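PDB 6USS: sulfatase from Bacteroides fragilis CAG:558, which probably hydrolyses aryl sulfate esters as a calcium-dependent gut bacterial arylsulfatase. Local coordinates for residues D382-I387 and K394-V399; K275-G280 and K284-A289; K450-Y455 and E461-P466; V185-H190 and E233-E238. The protein carries 1 engineered substitution. All coordinates share one frame; numbering follows the deposited sequence.

Contact 1: residues D382-I387 and K394-V399; sequences DFYPSI and KHYKTV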
loop_
_atom_site.group_PDB
_atom_site.type_symbol
_atom_site.label_atom_id
_atom_site.label_comp_id
_atom_site.label_asym_id
_atom_site.label_seq_id
_atom_site.Cartn_x
_atom_site.Cartn_y
_atom_site.Cartn_z
ATOM N N ASP A 382 -17.224 10.862 14.087
ATOM C CA ASP A 382 -18.062 11.444 13.038
ATOM C C ASP A 382 -17.272 11.784 11.772
ATOM O O ASP A 382 -17.857 11.844 10.676
ATOM C CB ASP A 382 -18.749 12.716 13.540
ATOM C CG ASP A 382 -19.561 12.498 14.804
ATOM O OD1 ASP A 382 -19.913 11.335 15.111
ATOM O OD2 ASP A 382 -19.838 13.506 15.501
ATOM N N PHE A 383 -15.964 12.045 11.904
ATOM C CA PHE A 383 -15.118 12.335 10.744
ATOM C C PHE A 383 -15.205 11.239 9.682
ATOM O O PHE A 383 -15.103 11.526 8.479
ATOM C CB PHE A 383 -13.655 12.514 11.180
ATOM C CG PHE A 383 -13.338 13.866 11.772
ATOM C CD1 PHE A 383 -14.056 14.366 12.846
ATOM C CD2 PHE A 383 -12.282 14.618 11.277
ATOM C CE1 PHE A 383 -13.742 15.618 13.410
ATOM C CE2 PHE A 383 -11.960 15.868 11.827
ATOM C CZ PHE A 383 -12.695 16.370 12.895
ATOM N N TYR A 384 -15.415 9.979 10.117
ATOM C CA TYR A 384 -15.431 8.852 9.183
ATOM C C TYR A 384 -16.612 8.924 8.214
ATOM O O TYR A 384 -16.382 9.024 6.993
ATOM C CB TYR A 384 -15.389 7.548 9.979
ATOM C CG TYR A 384 -15.368 6.232 9.249
ATOM C CD1 TYR A 384 -16.461 5.797 8.508
ATOM C CD2 TYR A 384 -14.277 5.378 9.379
ATOM C CE1 TYR A 384 -16.448 4.562 7.881
ATOM C CE2 TYR A 384 -14.254 4.145 8.780
ATOM C CZ TYR A 384 -15.338 3.737 8.030
ATOM O OH TYR A 384 -15.304 2.504 7.424
ATOM N N PRO A 385 -17.880 8.910 8.666
ATOM C CA PRO A 385 -18.980 9.116 7.706
ATOM C C PRO A 385 -18.892 10.442 6.982
ATOM O O PRO A 385 -19.310 10.513 5.829
ATOM C CB PRO A 385 -20.250 9.066 8.575
ATOM C CG PRO A 385 -19.820 8.610 9.918
ATOM C CD PRO A 385 -18.374 8.949 10.056
ATOM N N SER A 386 -18.376 11.501 7.625
ATOM C CA SER A 386 -18.387 12.822 6.989
ATOM C C SER A 386 -17.425 12.876 5.814
ATOM O O SER A 386 -17.738 13.447 4.764
ATOM C CB SER A 386 -18.038 13.920 7.992
ATOM O OG SER A 386 -18.873 13.856 9.130
ATOM N N ILE A 387 -16.247 12.279 5.968
ATOM C CA ILE A 387 -15.267 12.333 4.896
ATOM C C ILE A 387 -15.727 11.471 3.714
ATOM O O ILE A 387 -15.591 11.865 2.552
ATOM C CB ILE A 387 -13.884 11.934 5.450
ATOM C CG1 ILE A 387 -13.302 13.118 6.237
ATOM C CG2 ILE A 387 -12.963 11.489 4.319
ATOM C CD1 ILE A 387 -12.229 12.782 7.263
ATOM N N LYS A 394 -21.475 7.312 -1.961
ATOM C CA LYS A 394 -22.879 7.310 -1.558
ATOM C C LYS A 394 -23.313 5.988 -0.943
ATOM O O LYS A 394 -24.331 5.954 -0.252
ATOM C CB LYS A 394 -23.789 7.710 -2.746
ATOM C CG LYS A 394 -23.552 9.177 -3.165
ATOM C CD LYS A 394 -23.988 9.540 -4.585
ATOM C CE LYS A 394 -24.228 11.064 -4.748
ATOM N NZ LYS A 394 -23.832 11.939 -3.573
ATOM N N HIS A 395 -22.579 4.904 -1.169
ATOM C CA HIS A 395 -22.917 3.621 -0.553
ATOM C C HIS A 395 -21.632 2.858 -0.245
ATOM O O HIS A 395 -20.670 2.906 -1.024
ATOM C CB HIS A 395 -23.825 2.757 -1.444
ATOM C CG HIS A 395 -23.186 2.350 -2.734
ATOM N ND1 HIS A 395 -22.520 1.152 -2.892
ATOM C CD2 HIS A 395 -23.100 2.993 -3.926
ATOM C CE1 HIS A 395 -22.054 1.074 -4.126
ATOM N NE2 HIS A 395 -22.388 2.180 -4.772
ATOM N N TYR A 396 -21.625 2.161 0.895
ATOM C CA TYR A 396 -20.496 1.350 1.325
ATOM C C TYR A 396 -20.950 0.408 2.428
ATOM O O TYR A 396 -21.982 0.626 3.073
ATOM C CB TYR A 396 -19.321 2.212 1.811
ATOM C CG TYR A 396 -19.656 3.237 2.882
ATOM C CD1 TYR A 396 -20.075 4.515 2.522
ATOM C CD2 TYR A 396 -19.511 2.951 4.237
ATOM C CE1 TYR A 396 -20.364 5.466 3.463
ATOM C CE2 TYR A 396 -19.800 3.913 5.201
ATOM C CZ TYR A 396 -20.226 5.173 4.795
ATOM O OH TYR A 396 -20.523 6.163 5.693
ATOM N N LYS A 397 -20.154 -0.643 2.628
ATOM C CA LYS A 397 -20.332 -1.623 3.684
ATOM C C LYS A 397 -19.071 -1.690 4.537
ATOM O O LYS A 397 -17.959 -1.464 4.051
ATOM C CB LYS A 397 -20.608 -3.008 3.112
ATOM C CG LYS A 397 -21.635 -3.057 2.004
ATOM C CD LYS A 397 -22.665 -4.131 2.322
ATOM C CE LYS A 397 -24.022 -3.821 1.729
ATOM N NZ LYS A 397 -25.113 -4.502 2.474
ATOM N N THR A 398 -19.249 -2.040 5.809
ATOM C CA THR A 398 -18.156 -2.114 6.763
ATOM C C THR A 398 -18.322 -3.374 7.600
ATOM O O THR A 398 -19.447 -3.813 7.844
ATOM C CB THR A 398 -18.153 -0.874 7.669
ATOM O OG1 THR A 398 -19.483 -0.652 8.152
ATOM C CG2 THR A 398 -17.722 0.370 6.900
ATOM N N VAL A 399 -17.202 -3.960 8.050
ATOM C CA VAL A 399 -17.320 -5.109 8.952
ATOM C C VAL A 399 -17.824 -4.679 10.321
ATOM O O VAL A 399 -18.494 -5.456 11.009
ATOM C CB VAL A 399 -15.989 -5.885 9.085
ATOM C CG1 VAL A 399 -15.551 -6.470 7.730
ATOM C CG2 VAL A 399 -14.888 -5.014 9.701
HETATM O O HOH W 1 -21.252 8.669 4.802
#

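Contact 2: residues K275-G280 and K284-A289; sequences KYIDKG and KEAAYA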
loop_
_atom_site.group_PDB
_atom_site.type_symbol
_atom_site.label_atom_id
_atom_site.label_comp_id
_atom_site.label_asym_id
_atom_site.label_seq_id
_atom_site.Cartn_x
_atom_site.Cartn_y
_atom_site.Cartn_z
ATOM N N LYS A 275 12.345 34.645 18.681
ATOM C CA LYS A 275 11.295 35.652 18.588
ATOM C C LYS A 275 10.399 35.632 19.826
ATOM O O LYS A 275 10.060 36.689 20.377
ATOM C CB LYS A 275 10.475 35.444 17.311
ATOM C CG LYS A 275 9.277 36.403 17.206
ATOM C CD LYS A 275 8.458 36.168 15.936
ATOM C CE LYS A 275 7.937 34.744 15.844
ATOM N NZ LYS A 275 7.027 34.600 14.659
ATOM N N TYR A 276 10.027 34.438 20.300
ATOM C CA TYR A 276 9.149 34.369 21.465
ATOM C C TYR A 276 9.890 34.725 22.746
ATOM O O TYR A 276 9.300 35.317 23.661
ATOM C CB TYR A 276 8.509 32.982 21.561
ATOM C CG TYR A 276 7.546 32.743 20.433
ATOM C CD1 TYR A 276 6.305 33.366 20.427
ATOM C CD2 TYR A 276 7.886 31.931 19.349
ATOM C CE1 TYR A 276 5.415 33.174 19.395
ATOM C CE2 TYR A 276 6.988 31.731 18.288
ATOM C CZ TYR A 276 5.754 32.365 18.323
ATOM O OH TYR A 276 4.837 32.205 17.309
ATOM N N ILE A 277 11.172 34.374 22.832
ATOM C CA ILE A 277 11.983 34.821 23.956
ATOM C C ILE A 277 12.003 36.342 24.001
ATOM O O ILE A 277 11.990 36.948 25.080
ATOM C CB ILE A 277 13.408 34.233 23.867
ATOM C CG1 ILE A 277 13.388 32.706 23.992
ATOM C CG2 ILE A 277 14.285 34.792 24.961
ATOM C CD1 ILE A 277 13.170 32.210 25.420
ATOM N N ASP A 278 12.001 36.984 22.825
ATOM C CA ASP A 278 11.967 38.440 22.766
ATOM C C ASP A 278 10.583 38.989 23.094
ATOM O O ASP A 278 10.469 40.112 23.591
ATOM C CB ASP A 278 12.414 38.917 21.387
ATOM C CG ASP A 278 13.882 38.609 21.107
ATOM O OD1 ASP A 278 14.701 38.642 22.056
ATOM O OD2 ASP A 278 14.215 38.329 19.935
ATOM N N LYS A 279 9.522 38.224 22.817
ATOM C CA LYS A 279 8.175 38.608 23.227
ATOM C C LYS A 279 8.009 38.577 24.741
ATOM O O LYS A 279 7.037 39.138 25.265
ATOM C CB LYS A 279 7.142 37.664 22.604
ATOM C CG LYS A 279 6.359 38.197 21.415
ATOM C CD LYS A 279 5.465 37.080 20.872
ATOM C CE LYS A 279 4.505 37.578 19.827
ATOM N NZ LYS A 279 3.510 36.519 19.487
ATOM N N GLY A 280 8.913 37.906 25.449
ATOM C CA GLY A 280 8.851 37.832 26.890
ATOM C C GLY A 280 8.463 36.490 27.464
ATOM O O GLY A 280 8.205 36.410 28.666
ATOM N N LYS A 284 10.621 27.423 28.154
ATOM C CA LYS A 284 9.654 26.356 27.919
ATOM C C LYS A 284 8.512 26.843 27.037
ATOM O O LYS A 284 8.157 26.197 26.042
ATOM C CB LYS A 284 9.107 25.839 29.249
ATOM C CG LYS A 284 10.062 24.990 30.040
ATOM C CD LYS A 284 9.413 24.572 31.348
ATOM C CE LYS A 284 10.320 23.683 32.164
ATOM N NZ LYS A 284 11.473 24.441 32.663
ATOM N N GLU A 285 7.944 28.005 27.366
ATOM C CA GLU A 285 6.808 28.487 26.588
ATOM C C GLU A 285 7.243 29.011 25.216
ATOM O O GLU A 285 6.492 28.892 24.243
ATOM C CB GLU A 285 6.037 29.554 27.380
ATOM C CG GLU A 285 5.363 29.037 28.671
ATOM C CD GLU A 285 4.404 27.866 28.444
ATOM O OE1 GLU A 285 3.293 28.082 27.896
ATOM O OE2 GLU A 285 4.760 26.720 28.814
ATOM N N ALA A 286 8.449 29.571 25.102
ATOM C CA ALA A 286 8.931 29.963 23.783
ATOM C C ALA A 286 9.119 28.746 22.877
ATOM O O ALA A 286 8.827 28.813 21.679
ATOM C CB ALA A 286 10.233 30.751 23.896
ATOM N N ALA A 287 9.598 27.623 23.424
ATOM C CA ALA A 287 9.711 26.418 22.605
ATOM C C ALA A 287 8.333 25.884 22.205
ATOM O O ALA A 287 8.147 25.417 21.071
ATOM C CB ALA A 287 10.522 25.346 23.332
ATOM N N TYR A 288 7.352 25.931 23.112
ATOM C CA TYR A 288 6.012 25.491 22.735
ATOM C C TYR A 288 5.457 26.369 21.617
ATOM O O TYR A 288 5.011 25.865 20.579
ATOM C CB TYR A 288 5.080 25.497 23.954
ATOM C CG TYR A 288 3.854 24.589 23.837
ATOM C CD1 TYR A 288 3.985 23.200 23.762
ATOM C CD2 TYR A 288 2.567 25.120 23.825
ATOM C CE1 TYR A 288 2.859 22.364 23.662
ATOM C CE2 TYR A 288 1.444 24.298 23.728
ATOM C CZ TYR A 288 1.599 22.921 23.644
ATOM O OH TYR A 288 0.486 22.117 23.548
ATOM N N ALA A 289 5.502 27.690 21.807
ATOM C CA ALA A 289 5.035 28.626 20.785
ATOM C C ALA A 289 5.694 28.363 19.439
ATOM O O ALA A 289 5.047 28.469 18.388
ATOM C CB ALA A 289 5.311 30.062 21.229
HETATM O O HOH W 2 3.001 30.361 18.174
#

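Contact 3: residues K450-Y455 and E461-P466; sequences KLIYYY and ELFNIP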
loop_
_atom_site.group_PDB
_atom_site.type_symbol
_atom_site.label_atom_id
_atom_site.label_comp_id
_atom_site.label_asym_id
_atom_site.label_seq_id
_atom_site.Cartn_x
_atom_site.Cartn_y
_atom_site.Cartn_z
ATOM N N LYS A 450 -22.873 17.401 31.239
ATOM C CA LYS A 450 -21.763 16.474 31.102
ATOM C C LYS A 450 -21.622 15.728 32.417
ATOM O O LYS A 450 -21.538 16.359 33.481
ATOM C CB LYS A 450 -20.474 17.223 30.756
ATOM C CG LYS A 450 -19.248 16.353 30.574
ATOM C CD LYS A 450 -18.063 17.232 30.214
ATOM C CE LYS A 450 -16.845 16.397 29.885
ATOM N NZ LYS A 450 -15.621 17.228 29.645
ATOM N N LEU A 451 -21.623 14.395 32.352
ATOM C CA LEU A 451 -21.478 13.564 33.540
ATOM C C LEU A 451 -20.196 12.749 33.425
ATOM O O LEU A 451 -20.015 12.000 32.458
ATOM C CB LEU A 451 -22.680 12.639 33.732
ATOM C CG LEU A 451 -22.404 11.566 34.803
ATOM C CD1 LEU A 451 -22.342 12.202 36.182
ATOM C CD2 LEU A 451 -23.429 10.429 34.771
ATOM N N ILE A 452 -19.316 12.898 34.413
ATOM C CA ILE A 452 -18.086 12.122 34.519
ATOM C C ILE A 452 -18.216 11.194 35.717
ATOM O O ILE A 452 -18.564 11.633 36.827
ATOM C CB ILE A 452 -16.847 13.023 34.656
ATOM C CG1 ILE A 452 -16.758 14.009 33.489
ATOM C CG2 ILE A 452 -15.588 12.182 34.746
ATOM C CD1 ILE A 452 -15.772 15.137 33.724
ATOM N N TYR A 453 -17.954 9.911 35.488
ATOM C CA TYR A 453 -17.981 8.897 36.529
ATOM C C TYR A 453 -16.581 8.342 36.719
ATOM O O TYR A 453 -15.902 8.020 35.737
ATOM C CB TYR A 453 -18.937 7.776 36.158
ATOM C CG TYR A 453 -18.808 6.539 37.019
ATOM C CD1 TYR A 453 -19.192 6.553 38.367
ATOM C CD2 TYR A 453 -18.333 5.341 36.477
ATOM C CE1 TYR A 453 -19.094 5.403 39.152
ATOM C CE2 TYR A 453 -18.238 4.181 37.258
ATOM C CZ TYR A 453 -18.621 4.218 38.594
ATOM O OH TYR A 453 -18.531 3.080 39.380
ATOM N N TYR A 454 -16.156 8.222 37.972
ATOM C CA TYR A 454 -14.795 7.813 38.295
ATOM C C TYR A 454 -14.826 6.380 38.814
ATOM O O TYR A 454 -15.368 6.115 39.895
ATOM C CB TYR A 454 -14.174 8.759 39.314
ATOM C CG TYR A 454 -13.931 10.166 38.799
ATOM C CD1 TYR A 454 -14.983 11.072 38.671
ATOM C CD2 TYR A 454 -12.649 10.594 38.441
ATOM C CE1 TYR A 454 -14.774 12.359 38.213
ATOM C CE2 TYR A 454 -12.426 11.897 37.990
ATOM C CZ TYR A 454 -13.496 12.777 37.883
ATOM O OH TYR A 454 -13.302 14.071 37.435
ATOM N N TYR A 455 -14.231 5.465 38.036
ATOM C CA TYR A 455 -14.202 4.055 38.404
ATOM C C TYR A 455 -13.531 3.832 39.746
ATOM O O TYR A 455 -13.883 2.888 40.457
ATOM C CB TYR A 455 -13.462 3.246 37.342
ATOM C CG TYR A 455 -14.199 3.043 36.050
ATOM C CD1 TYR A 455 -15.246 2.153 35.970
ATOM C CD2 TYR A 455 -13.834 3.725 34.902
ATOM C CE1 TYR A 455 -15.918 1.939 34.794
ATOM C CE2 TYR A 455 -14.509 3.516 33.703
ATOM C CZ TYR A 455 -15.545 2.613 33.666
ATOM O OH TYR A 455 -16.240 2.376 32.514
ATOM N N GLU A 461 -19.379 13.630 38.805
ATOM C CA GLU A 461 -19.342 15.079 38.624
ATOM C C GLU A 461 -20.276 15.463 37.484
ATOM O O GLU A 461 -20.275 14.823 36.424
ATOM C CB GLU A 461 -17.923 15.585 38.326
ATOM C CG GLU A 461 -16.972 15.448 39.491
ATOM C CD GLU A 461 -15.582 15.995 39.203
ATOM O OE1 GLU A 461 -15.175 16.025 38.020
ATOM O OE2 GLU A 461 -14.888 16.389 40.170
ATOM N N LEU A 462 -21.096 16.484 37.713
ATOM C CA LEU A 462 -22.057 16.945 36.724
ATOM C C LEU A 462 -21.776 18.412 36.454
ATOM O O LEU A 462 -21.757 19.221 37.387
ATOM C CB LEU A 462 -23.490 16.739 37.218
ATOM C CG LEU A 462 -24.600 17.244 36.290
ATOM C CD1 LEU A 462 -24.658 16.384 35.071
ATOM C CD2 LEU A 462 -25.940 17.231 36.979
ATOM N N PHE A 463 -21.534 18.757 35.194
ATOM C CA PHE A 463 -21.239 20.138 34.839
ATOM C C PHE A 463 -22.191 20.614 33.757
ATOM O O PHE A 463 -22.537 19.862 32.838
ATOM C CB PHE A 463 -19.793 20.319 34.351
ATOM C CG PHE A 463 -18.741 19.914 35.364
ATOM C CD1 PHE A 463 -18.395 20.761 36.406
ATOM C CD2 PHE A 463 -18.090 18.692 35.258
ATOM C CE1 PHE A 463 -17.427 20.389 37.334
ATOM C CE2 PHE A 463 -17.117 18.315 36.174
ATOM C CZ PHE A 463 -16.787 19.159 37.213
ATOM N N ASN A 464 -22.601 21.866 33.876
ATOM C CA ASN A 464 -23.290 22.579 32.809
ATOM C C ASN A 464 -22.219 23.263 31.977
ATOM O O ASN A 464 -21.752 24.347 32.326
ATOM C CB ASN A 464 -24.274 23.597 33.371
ATOM C CG ASN A 464 -25.297 24.026 32.347
ATOM O OD1 ASN A 464 -24.969 24.685 31.357
ATOM N ND2 ASN A 464 -26.543 23.639 32.566
ATOM N N ILE A 465 -21.835 22.628 30.865
ATOM C CA ILE A 465 -20.705 23.124 30.076
ATOM C C ILE A 465 -20.933 24.543 29.560
ATOM O O ILE A 465 -20.046 25.389 29.743
ATOM C CB ILE A 465 -20.356 22.120 28.964
ATOM C CG1 ILE A 465 -19.917 20.770 29.578
ATOM C CG2 ILE A 465 -19.292 22.689 28.028
ATOM C CD1 ILE A 465 -18.652 20.819 30.410
ATOM N N PRO A 466 -22.076 24.882 28.947
ATOM C CA PRO A 466 -22.230 26.267 28.460
ATOM C C PRO A 466 -22.243 27.310 29.574
ATOM O O PRO A 466 -21.928 28.479 29.324
ATOM C CB PRO A 466 -23.570 26.229 27.706
ATOM C CG PRO A 466 -23.784 24.780 27.381
ATOM C CD PRO A 466 -23.223 24.044 28.554
#

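Contact 4: residues V185-H190 and E233-E238; sequences VNIAGH and EALTLE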
loop_
_atom_site.group_PDB
_atom_site.type_symbol
_atom_site.label_atom_id
_atom_site.label_comp_id
_atom_site.label_asym_id
_atom_site.label_seq_id
_atom_site.Cartn_x
_atom_site.Cartn_y
_atom_site.Cartn_z
ATOM N N VAL A 185 0.322 5.693 -0.355
ATOM C CA VAL A 185 1.580 6.398 -0.129
ATOM C C VAL A 185 1.755 6.607 1.374
ATOM O O VAL A 185 0.833 7.084 2.050
ATOM C CB VAL A 185 1.615 7.751 -0.873
ATOM C CG1 VAL A 185 2.861 8.556 -0.483
ATOM C CG2 VAL A 185 1.540 7.534 -2.388
ATOM N N ASN A 186 2.935 6.255 1.894
ATOM C CA ASN A 186 3.255 6.399 3.316
ATOM C C ASN A 186 4.524 7.226 3.475
ATOM O O ASN A 186 5.585 6.834 2.978
ATOM C CB ASN A 186 3.435 5.033 4.000
ATOM C CG ASN A 186 3.862 5.160 5.467
ATOM O OD1 ASN A 186 3.758 6.235 6.062
ATOM N ND2 ASN A 186 4.322 4.057 6.057
ATOM N N ILE A 187 4.421 8.349 4.183
ATOM C CA ILE A 187 5.576 9.127 4.610
ATOM C C ILE A 187 5.618 9.084 6.137
ATOM O O ILE A 187 4.738 9.647 6.811
ATOM C CB ILE A 187 5.525 10.577 4.106
ATOM C CG1 ILE A 187 5.542 10.628 2.572
ATOM C CG2 ILE A 187 6.673 11.388 4.692
ATOM C CD1 ILE A 187 5.004 11.960 1.999
ATOM N N ALA A 188 6.631 8.402 6.679
ATOM C CA ALA A 188 7.015 8.435 8.095
ATOM C C ALA A 188 6.010 7.757 9.031
ATOM O O ALA A 188 6.108 7.917 10.261
ATOM C CB ALA A 188 7.260 9.874 8.567
ATOM N N GLY A 189 5.049 7.004 8.501
ATOM C CA GLY A 189 4.003 6.428 9.326
ATOM C C GLY A 189 4.382 5.045 9.809
ATOM O O GLY A 189 4.721 4.168 9.009
ATOM N N HIS A 190 4.324 4.849 11.122
ATOM C CA HIS A 190 4.571 3.526 11.680
ATOM C C HIS A 190 3.741 3.388 12.951
ATOM O O HIS A 190 2.727 4.072 13.120
ATOM C CB HIS A 190 6.082 3.312 11.890
ATOM C CG HIS A 190 6.705 4.258 12.872
ATOM N ND1 HIS A 190 7.401 3.825 13.983
ATOM C CD2 HIS A 190 6.748 5.612 12.905
ATOM C CE1 HIS A 190 7.844 4.871 14.659
ATOM N NE2 HIS A 190 7.460 5.967 14.027
ATOM N N GLU A 233 9.015 20.548 9.025
ATOM C CA GLU A 233 9.396 21.035 7.704
ATOM C C GLU A 233 9.624 19.869 6.750
ATOM O O GLU A 233 9.115 19.867 5.617
ATOM C CB GLU A 233 10.653 21.910 7.804
ATOM C CG GLU A 233 11.108 22.592 6.500
ATOM C CD GLU A 233 10.030 23.475 5.861
ATOM O OE1 GLU A 233 9.209 24.082 6.590
ATOM O OE2 GLU A 233 9.993 23.565 4.613
ATOM N N ALA A 234 10.368 18.852 7.207
ATOM C CA ALA A 234 10.592 17.664 6.392
ATOM C C ALA A 234 9.275 17.031 5.969
ATOM O O ALA A 234 9.106 16.634 4.808
ATOM C CB ALA A 234 11.440 16.647 7.157
ATOM N N LEU A 235 8.330 16.925 6.901
ATOM C CA LEU A 235 7.045 16.321 6.577
ATOM C C LEU A 235 6.318 17.126 5.512
ATOM O O LEU A 235 5.722 16.553 4.591
ATOM C CB LEU A 235 6.188 16.194 7.843
ATOM C CG LEU A 235 6.695 15.199 8.889
ATOM C CD1 LEU A 235 5.748 15.107 10.089
ATOM C CD2 LEU A 235 6.893 13.828 8.234
ATOM N N THR A 236 6.365 18.459 5.617
ATOM C CA THR A 236 5.705 19.305 4.628
ATOM C C THR A 236 6.336 19.156 3.243
ATOM O O THR A 236 5.621 19.078 2.240
ATOM C CB THR A 236 5.735 20.764 5.085
ATOM O OG1 THR A 236 5.292 20.838 6.446
ATOM C CG2 THR A 236 4.828 21.600 4.213
ATOM N N LEU A 237 7.669 19.106 3.161
ATOM C CA LEU A 237 8.299 19.002 1.850
ATOM C C LEU A 237 8.007 17.658 1.190
ATOM O O LEU A 237 7.809 17.600 -0.031
ATOM C CB LEU A 237 9.803 19.232 1.956
ATOM C CG LEU A 237 10.155 20.640 2.422
ATOM C CD1 LEU A 237 11.565 20.633 3.025
ATOM C CD2 LEU A 237 10.029 21.652 1.278
ATOM N N GLU A 238 7.964 16.568 1.970
ATOM C CA GLU A 238 7.611 15.281 1.371
ATOM C C GLU A 238 6.130 15.211 1.029
ATOM O O GLU A 238 5.751 14.583 0.036
ATOM C CB GLU A 238 8.004 14.131 2.291
ATOM C CG GLU A 238 9.498 14.062 2.537
ATOM C CD GLU A 238 10.303 13.696 1.278
ATOM O OE1 GLU A 238 10.067 12.607 0.695
ATOM O OE2 GLU A 238 11.171 14.507 0.876
#

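Contact 1: residues D382-I387 and K394-V399
Tyr384 carries CG opposite its backbone N (chi1 -179°), which extends the ring from the helix toward 394-399. Tyr396 answers with CG held between its own N and carbonyl carbon (chi1 53°), and its ring reaches back to the helix. The helix, 383-390, packs on the central sheet of the alkaline phosphatase-like sulfatase fold: Phe383 and Ile387 touch strands 35-41 and 315-321. The loop that follows the helix returns past Tyr384 and Pro385. The two tyrosines touch lightly. Tyr396 CE2 lies at the edge of the Tyr384 ring, near its plane, 4.3 Å from Tyr384 CE1. Thr398 meets Tyr384 from the opposite direction, with its methyl CG2 3.3 Å from Tyr384 OH. The polar ends find other partners: Tyr384 OH bonds to Thr147 O, and Thr398 OG1 to Gln400 O. Ile402 adds apolar cover to both Tyr384 and Pro385. Tyr396 OH sits beside the proline, 3.9 Å from Pro385 CA. A water joins the loop to the helix backbone. It donates to Pro385 O at 2.9 Å and lies in the plane of the Tyr396 ring, 2.8 Å from Tyr396 OH.

Contact 2: residues K275-G280 and K284-A289
This is a small apolar helix-helix contact, in which Tyr276 and Ile277 of the short helix 273-279 pack on Ala286 and Ala289 near the start of the long helix 283-308. The two helices are consecutive in the chain and joined by a short turn, within the sulfatase domain and away from the calcium site. Their local axes approach to 8.6 Å, with 132° between their directions, so the chain largely doubles back. Gly280 ends the first helix in a Schellman motif. Its positive phi turns the chain, and its N makes two weak bonds, to Tyr276 O and Ile277 O. The small alanines let the helices come near each other. Ala289 CB stands over the face of the Tyr276 ring, 3.4 Å from the ring centroid and only 5° off the normal, a nearly centred CH-pi contact. One turn earlier, Ala286 CB is touched by two side chains: Tyr276 CB at 3.7 Å and Ile277 CD1 at 3.6 Å. The Tyr276 ring is laid along the second helix by a chi1 of -68°, with CG opposite the carbonyl carbon. Its hydroxyl bonds to Glu293 on helix 283-308, and Lys275 forms a salt bridge to the same carboxylate. A water also donates both to Tyr276 OH, at 2.7 Å, and to Ala289 O, at 2.8 Å. The direct contact is apolar, with methyls against the ring face and its CB; the polar bonds at the phenol end probably limit how far the ring can shift.

Contact 3: residues K450-Y455 and E461-P466
Strands 450-454 and 461-464 run antiparallel, 4.9 Å apart at their local axes, with Lys450-Phe463 and Ile452-Glu461 as hydrogen-bonded pairs on either side of the non-hydrogen-bonded pair Leu451-Leu462. Four backbone bonds join them; Ile452 N to Glu461 O, at 2.9 Å, is typical. On the face of Leu451 and Leu462 the two side chains barely touch each other. Leu451 CD1 instead rests 3.3 Å from Glu461 O, and both leucines reach helix 480-496. The other face carries Lys450, Ile452, Glu461 and Phe463. There Ile452 CD1 comes to the edge of the Phe463 ring, 4.2 Å from Phe463 CE2. The strands form a beta hairpin in the four-stranded antiparallel sheet of the C-terminal part of the sulfatase, with 460-464 outermost among those four and 441-446 on the far side of 449-454. Tyr454 donates its phenol to the glutamate, with Tyr454 OH 2.8 Å from Glu461 OE1. The hydroxyl comes from above the carboxylate, 62° out of its plane, and ring and carboxylate stand 83° apart. Tyr352 OH also bonds to OE1, so two phenols grip this one oxygen. At the other end of the pairing, the Lys450 chain is extended throughout (chi1 -179°). Its methylenes lie across Ile465, with Lys450 CD 3.6 Å from Ile465 CD1. The ammonium group passes on to Glu353, Glu471 and Ala351 O.

Contact 4: residues V185-H190 and E233-E238
Ile187 and Ala188 pack on Leu235 and Glu238, which brings helix 231-247 against the end of strand 185-187. This strand pairs in parallel with 159-164 in the central mixed sheet of the alkaline phosphatase-like sulfatase fold, and the helix covers it there. The contacts across are van der Waals, made by aliphatic groups and one backbone carbonyl. Ile187 crosses Glu238, touching its backbone and the base of its side chain: Ile187 CD1 is 3.4 Å from Glu238 O and 3.7 Å from Glu238 CB. With chi1 at -62°, Ile187 CG1 lies beside the backbone N and leads CD1 to Glu238. CG2 lies opposite that N and also faces Leu235, with Ile187 CG2 4.3 Å from Leu235 CD2. The same leucine methyl meets the next residue, with Leu235 CD2 4.0 Å from Ala188 CB. The side chain of Leu235 is about 9 Å from that of the calcium ligand Asp42. The charged interactions lead off the contact. Glu238 is bent at chi2, and its carboxylate is held by Tyr224 OH and by a salt bridge to Lys241. Hydrogen bonds shape the turn after the strand. Ala188 has a positive phi there, and its O accepts from Tyr260 OH. Asn186 clasps Gly189 with both ends of its amide. In an Asx motif, Gly189 N lies 2.9 Å from Asn186 OD1, on a lone pair in the carbonyl plane. Asn186 ND2 in turn donates to Gly189 O at 3.0 Å, nearly straight at 167°.

In the fold
Contact 4 includes a strand of the central mixed sheet, while contact 1 involves a helix packed on it. Contact 2 joins two consecutive helices, and contact 3 lies in the C-terminal four-stranded sheet. The centres of contacts 1 and 4 are 26 Å apart, and none of the four contacts touches another. Contact 1 is only partly buried; contacts 2, 3 and 4 are buried. Their chemistry follows the elements joined: direct hydrogen bonds link the segments in contact 3, whereas the direct contacts of 2 and 4 are made by aliphatic and ring groups. Waters bridge the segments in contacts 1 and 2. Contacts 3 and 4 lie on opposite sides of the chain's centre, as do contacts 1 and 2.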